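Side-chain contact in hypothetical protein NE0471 (Nitrosomonas europaea, PDB 2AUW), which is of unknown function but possibly binds DNA: residues T107-A112 and R118-Y123. Numbering follows the deposited sequence.
Sequences TTAAEA and RMVSYY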
loop_
_atom_site.group_PDB
_atom_site.type_symbol
_atom_site.label_atom_id
_atom_site.label_comp_id
_atom_site.label_asym_id
_atom_site.label_seq_id
_atom_site.Cartn_x
_atom_site.Cartn_y
_atom_site.Cartn_z
ATOM N N THR B 107 3.218 9.159 10.409
ATOM C CA THR B 107 3.814 10.506 10.421
ATOM C C THR B 107 4.549 10.829 11.711
ATOM O O THR B 107 5.723 11.162 11.663
ATOM C CB THR B 107 2.755 11.612 10.102
ATOM O OG1 THR B 107 2.259 11.398 8.779
ATOM C CG2 THR B 107 3.393 13.000 10.171
ATOM N N THR B 108 3.863 10.725 12.851
ATOM C CA THR B 108 4.429 11.153 14.126
ATOM C C THR B 108 5.523 10.157 14.589
ATOM O O THR B 108 6.524 10.574 15.195
ATOM C CB THR B 108 3.349 11.422 15.209
ATOM O OG1 THR B 108 2.491 10.293 15.343
ATOM C CG2 THR B 108 2.481 12.653 14.828
ATOM N N ALA B 109 5.374 8.872 14.250
ATOM C CA ALA B 109 6.459 7.907 14.549
ATOM C C ALA B 109 7.704 8.209 13.716
ATOM O O ALA B 109 8.813 8.187 14.226
ATOM C CB ALA B 109 6.011 6.441 14.350
ATOM N N ALA B 110 7.512 8.513 12.435
ATOM C CA ALA B 110 8.649 8.865 11.565
ATOM C C ALA B 110 9.364 10.113 12.086
ATOM O O ALA B 110 10.603 10.130 12.190
ATOM C CB ALA B 110 8.187 9.063 10.107
ATOM N N GLU B 111 8.582 11.134 12.429
ATOM C CA GLU B 111 9.124 12.361 13.005
ATOM C C GLU B 111 9.847 12.103 14.318
ATOM O O GLU B 111 10.955 12.611 14.526
ATOM C CB GLU B 111 8.016 13.414 13.176
ATOM C CG GLU B 111 7.580 13.982 11.822
ATOM C CD GLU B 111 6.231 14.681 11.822
ATOM O OE1 GLU B 111 5.428 14.519 12.771
ATOM O OE2 GLU B 111 5.969 15.394 10.834
ATOM N N ALA B 112 9.226 11.300 15.181
ATOM C CA ALA B 112 9.797 10.915 16.454
ATOM C C ALA B 112 11.194 10.341 16.298
ATOM O O ALA B 112 12.105 10.788 16.975
ATOM C CB ALA B 112 8.903 9.910 17.153
ATOM N N ARG B 118 7.752 5.396 5.264
ATOM C CA ARG B 118 7.822 4.085 4.661
ATOM C C ARG B 118 8.533 3.097 5.584
ATOM O O ARG B 118 8.079 1.964 5.732
ATOM C CB ARG B 118 8.526 4.116 3.291
ATOM C CG ARG B 118 8.697 2.729 2.637
ATOM C CD ARG B 118 9.498 2.852 1.339
ATOM N NE ARG B 118 9.260 1.790 0.343
ATOM C CZ ARG B 118 8.109 1.601 -0.299
ATOM N NH1 ARG B 118 7.988 0.629 -1.201
ATOM N NH2 ARG B 118 7.060 2.361 -0.018
HETATM N N MSE B 119 9.644 3.530 6.180
HETATM C CA MSE B 119 10.426 2.629 7.036
HETATM C C MSE B 119 9.657 2.278 8.309
HETATM O O MSE B 119 9.711 1.144 8.778
HETATM C CB MSE B 119 11.789 3.220 7.368
HETATM C CG MSE B 119 12.791 2.979 6.255
HETATM SE SE MSE B 119 13.322 1.094 6.421
HETATM C CE MSE B 119 15.285 1.408 6.073
ATOM N N VAL B 120 8.970 3.254 8.881
ATOM C CA VAL B 120 8.041 2.980 9.978
ATOM C C VAL B 120 7.049 1.870 9.598
ATOM O O VAL B 120 6.855 0.924 10.353
ATOM C CB VAL B 120 7.303 4.260 10.453
ATOM C CG1 VAL B 120 6.232 3.936 11.527
ATOM C CG2 VAL B 120 8.323 5.285 10.992
ATOM N N SER B 121 6.389 2.020 8.453
ATOM C CA SER B 121 5.485 0.992 7.948
ATOM C C SER B 121 6.171 -0.377 7.763
ATOM O O SER B 121 5.642 -1.399 8.168
ATOM C CB SER B 121 4.889 1.437 6.622
ATOM O OG SER B 121 4.008 0.452 6.128
ATOM N N TYR B 122 7.356 -0.392 7.175
ATOM C CA TYR B 122 8.069 -1.669 6.975
ATOM C C TYR B 122 8.328 -2.418 8.276
ATOM O O TYR B 122 8.112 -3.634 8.349
ATOM C CB TYR B 122 9.365 -1.467 6.179
ATOM C CG TYR B 122 9.153 -1.639 4.673
ATOM C CD1 TYR B 122 9.842 -2.624 3.962
ATOM C CD2 TYR B 122 8.233 -0.853 3.976
ATOM C CE1 TYR B 122 9.654 -2.811 2.593
ATOM C CE2 TYR B 122 8.048 -1.014 2.578
ATOM C CZ TYR B 122 8.761 -1.998 1.901
ATOM O OH TYR B 122 8.597 -2.189 0.537
ATOM N N TYR B 123 8.754 -1.667 9.287
ATOM C CA TYR B 123 8.991 -2.212 10.633
ATOM C C TYR B 123 7.690 -2.677 11.284
ATOM O O TYR B 123 7.631 -3.763 11.869
ATOM C CB TYR B 123 9.673 -1.178 11.525
ATOM C CG TYR B 123 11.078 -0.758 11.117
ATOM C CD1 TYR B 123 11.520 0.551 11.338
ATOM C CD2 TYR B 123 11.980 -1.667 10.530
ATOM C CE1 TYR B 123 12.839 0.960 10.982
ATOM C CE2 TYR B 123 13.275 -1.263 10.173
ATOM C CZ TYR B 123 13.693 0.043 10.389
ATOM O OH TYR B 123 14.975 0.435 10.013
#
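Ala109, Ala110 and Val120 carry this contact, a worked example of how two short helices joined by a turn can close on one branched side chain set against a pair of alanines. The CB of Thr107, first in the segment, points away from the partner helix, yet its OG1 hydrogen-bonds Arg117 NE at that helix's first residue. At Ala109 the methyl points across the interface, and its CB meets Val120 CG1 at 3.8 Å. Ala110 offers a flank as well as a methyl: Val120 CG2 lies 3.9 Å from Ala110 CB but 3.6 Å from Ala110 N and likewise from CA, so that this branch rests largely on main chain. The valine can straddle two successive residues because CG1 stands anti to its own backbone N (chi1 175°), which leaves CG2 beside that N and anti to the carbonyl carbon. Small residues let the backbones come close, with the CA atoms of Ala110 and Val120 6.1 Å apart. The side-chain contacts are apolar and buried, and the interface is small at 110 Å² summed over both sides. Two short helices joined by a tight turn and packed in this way are consistent with a helix-turn-helix unit, in keeping with the proposed DNA binding. Leu106 and Ile115 add to the apolar surroundings of Val120, while helix 92-101 packs against both helices, with Trp98 against Ala109 and Phe95 and Met99 against Val120; helix 132-144 borders both helices, through Trp141 at Ala112 and Ile134 at Tyr123.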